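PDB 3F9S: putative polyketide cyclase from Acidithiobacillus ferrooxidans, which is of unproven function but probably acts as a polyketide cyclase of the SnoaL-like family, within the NTF2-like clan. Local coordinates for residues E10-F15 with Y116-N121. Numbering follows the deposited sequence. Where two conformers were deposited one is given.
Sequences EILTQF and YYFDGN
L12 and F15 of helix 10-15 meet Y116 of strand 116-118 where the two axes approach to 11.2 Å and their directions lie 123° apart, a gap that side chains fill without any hydrogen bond between the segments. L12 carries the middle of the interface: its CD2 lies 3.8 Å from the centroid of the Y116 ring and over its face, a CH-pi contact. The branch point of the same leucine meets a second ring, with L12 CG 3.7 Å from CZ at the edge of F118. Y116 and F15 reach toward each other tip to tip as an offset edge-to-face pair, planes at 86°, the edge of F15 turned to the face of Y116. CG of F15 stands anti to the backbone N (chi1 154°), and the ring it carries brings F15 CE2 to 3.3 Å from Y116 OH, which lies in the plane of the phenylalanine ring. That hydroxyl also hydrogen-bonds a glycerol, probably from the crystallisation liquor. An alanine in place of Y116 would probably open a gap beside L12 CD2 and deprive the F15 edge of its Y116 partner, leaving W20 and Y31 as aromatic neighbours. Beyond the strand, I11 CD1 abuts the flat amide of N121, 3.3 Å from CG, the side chains crossing at about a right angle; N121 OD1 is itself hydrogen-bonded to S5. I11 CG2 also packs at the rim of F118, 4.2 Å from CE2. L123 of strand 122-130 touches L12, F15 and F118, extending this apolar layer across the neighbouring strand. Such packing of an N-terminal helix against a curved, mostly antiparallel sheet belongs to the NTF2-like alpha+beta fold, in which helix and sheet together enclose a pocket; the glycerol at Y116 is consistent with one here.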
loop_
_atom_site.group_PDB
_atom_site.type_symbol
_atom_site.label_atom_id
_atom_site.label_comp_id
_atom_site.label_asym_id
_atom_site.label_seq_id
_atom_site.Cartn_x
_atom_site.Cartn_y
_atom_site.Cartn_z
ATOM N N GLU A 10 -4.737 10.840 16.041
ATOM C CA GLU A 10 -3.722 11.584 16.786
ATOM C C GLU A 10 -2.685 10.600 17.333
ATOM O O GLU A 10 -1.492 10.874 17.290
ATOM C CB GLU A 10 -4.371 12.449 17.874
ATOM C CG GLU A 10 -5.099 13.672 17.286
ATOM C CD GLU A 10 -6.167 14.279 18.193
ATOM O OE1 GLU A 10 -7.186 13.608 18.462
ATOM O OE2 GLU A 10 -6.029 15.457 18.589
ATOM N N ILE A 11 -3.154 9.456 17.817
ATOM C CA ILE A 11 -2.281 8.407 18.348
ATOM C C ILE A 11 -1.313 7.908 17.279
ATOM O O ILE A 11 -0.111 7.861 17.525
ATOM C CB ILE A 11 -3.097 7.246 18.932
ATOM C CG1 ILE A 11 -3.752 7.680 20.239
ATOM C CG2 ILE A 11 -2.214 6.002 19.158
ATOM C CD1 ILE A 11 -4.884 6.802 20.619
ATOM N N LEU A 12 -1.827 7.570 16.097
ATOM C CA LEU A 12 -0.974 7.113 14.986
ATOM C C LEU A 12 0.024 8.150 14.583
ATOM O O LEU A 12 1.174 7.827 14.319
ATOM C CB LEU A 12 -1.758 6.765 13.718
ATOM C CG LEU A 12 -2.380 5.394 13.569
ATOM C CD1 LEU A 12 -2.925 5.224 12.135
ATOM C CD2 LEU A 12 -1.376 4.295 13.923
ATOM N N THR A 13 -0.446 9.385 14.515
ATOM C CA THR A 13 0.407 10.494 14.184
ATOM C C THR A 13 1.567 10.597 15.184
ATOM O O THR A 13 2.715 10.647 14.741
ATOM C CB THR A 13 -0.352 11.804 14.080
ATOM O OG1 THR A 13 -1.443 11.657 13.160
ATOM C CG2 THR A 13 0.584 12.948 13.602
ATOM N N GLN A 14 1.279 10.552 16.485
ATOM C CA GLN A 14 2.327 10.683 17.523
ATOM C C GLN A 14 3.248 9.469 17.515
ATOM O O GLN A 14 4.461 9.604 17.586
ATOM C CB GLN A 14 1.731 10.852 18.930
ATOM C CG GLN A 14 2.740 11.427 19.935
ATOM C CD GLN A 14 2.280 11.427 21.393
ATOM O OE1 GLN A 14 1.507 10.569 21.827
ATOM N NE2 GLN A 14 2.803 12.368 22.165
ATOM N N PHE A 15 2.640 8.286 17.466
ATOM C CA PHE A 15 3.352 7.017 17.393
ATOM C C PHE A 15 4.339 6.988 16.230
ATOM O O PHE A 15 5.501 6.652 16.408
ATOM C CB PHE A 15 2.325 5.897 17.243
ATOM C CG PHE A 15 2.833 4.658 16.562
ATOM C CD1 PHE A 15 3.729 3.803 17.167
ATOM C CD2 PHE A 15 2.368 4.358 15.290
ATOM C CE1 PHE A 15 4.154 2.644 16.495
ATOM C CE2 PHE A 15 2.779 3.239 14.635
ATOM C CZ PHE A 15 3.668 2.384 15.223
ATOM N N TYR A 116 -3.606 0.138 10.198
ATOM C CA TYR A 116 -3.276 -0.110 11.588
ATOM C C TYR A 116 -4.540 -0.519 12.258
ATOM O O TYR A 116 -5.546 0.137 12.067
ATOM C CB TYR A 116 -2.739 1.139 12.271
ATOM C CG TYR A 116 -1.270 1.246 12.138
ATOM C CD1 TYR A 116 -0.455 0.379 12.875
ATOM C CD2 TYR A 116 -0.677 2.166 11.292
ATOM C CE1 TYR A 116 0.899 0.429 12.781
ATOM C CE2 TYR A 116 0.703 2.228 11.183
ATOM C CZ TYR A 116 1.479 1.347 11.928
ATOM O OH TYR A 116 2.842 1.376 11.878
ATOM N N TYR A 117 -4.467 -1.614 13.005
ATOM C CA TYR A 117 -5.589 -2.125 13.748
ATOM C C TYR A 117 -5.389 -1.735 15.185
ATOM O O TYR A 117 -4.271 -1.827 15.707
ATOM C CB TYR A 117 -5.663 -3.639 13.585
ATOM C CG TYR A 117 -6.100 -3.975 12.200
ATOM C CD1 TYR A 117 -7.453 -3.919 11.885
ATOM C CD2 TYR A 117 -5.182 -4.286 11.181
ATOM C CE1 TYR A 117 -7.906 -4.202 10.616
ATOM C CE2 TYR A 117 -5.644 -4.575 9.883
ATOM C CZ TYR A 117 -6.999 -4.521 9.626
ATOM O OH TYR A 117 -7.550 -4.805 8.398
ATOM N N PHE A 118 -6.507 -1.398 15.826
ATOM C CA PHE A 118 -6.514 -0.898 17.178
ATOM C C PHE A 118 -7.304 -1.752 18.127
ATOM O O PHE A 118 -8.246 -2.440 17.747
ATOM C CB PHE A 118 -7.164 0.474 17.227
ATOM C CG PHE A 118 -6.312 1.559 16.716
ATOM C CD1 PHE A 118 -6.166 1.750 15.341
ATOM C CD2 PHE A 118 -5.682 2.434 17.599
ATOM C CE1 PHE A 118 -5.389 2.788 14.866
ATOM C CE2 PHE A 118 -4.910 3.466 17.129
ATOM C CZ PHE A 118 -4.767 3.644 15.757
ATOM N N ASP A 119 -6.866 -1.701 19.370
ATOM C CA ASP A 119 -7.619 -2.253 20.490
ATOM C C ASP A 119 -7.524 -1.076 21.450
ATOM O O ASP A 119 -6.505 -0.921 22.119
ATOM C CB ASP A 119 -6.967 -3.527 21.003
ATOM C CG ASP A 119 -7.701 -4.153 22.169
ATOM O OD1 ASP A 119 -8.617 -3.540 22.732
ATOM O OD2 ASP A 119 -7.327 -5.279 22.549
ATOM N N GLY A 120 -8.563 -0.234 21.476
ATOM C CA GLY A 120 -8.520 0.998 22.250
ATOM C C GLY A 120 -7.478 1.911 21.625
ATOM O O GLY A 120 -7.485 2.126 20.421
ATOM N N ASN A 121 -6.553 2.405 22.442
ATOM C CA ASN A 121 -5.466 3.259 21.981
ATOM C C ASN A 121 -4.231 2.502 21.532
ATOM O O ASN A 121 -3.255 3.144 21.191
ATOM C CB ASN A 121 -5.046 4.243 23.078
ATOM C CG ASN A 121 -6.042 5.337 23.291
ATOM O OD1 ASN A 121 -7.074 5.388 22.625
ATOM N ND2 ASN A 121 -5.719 6.249 24.175
#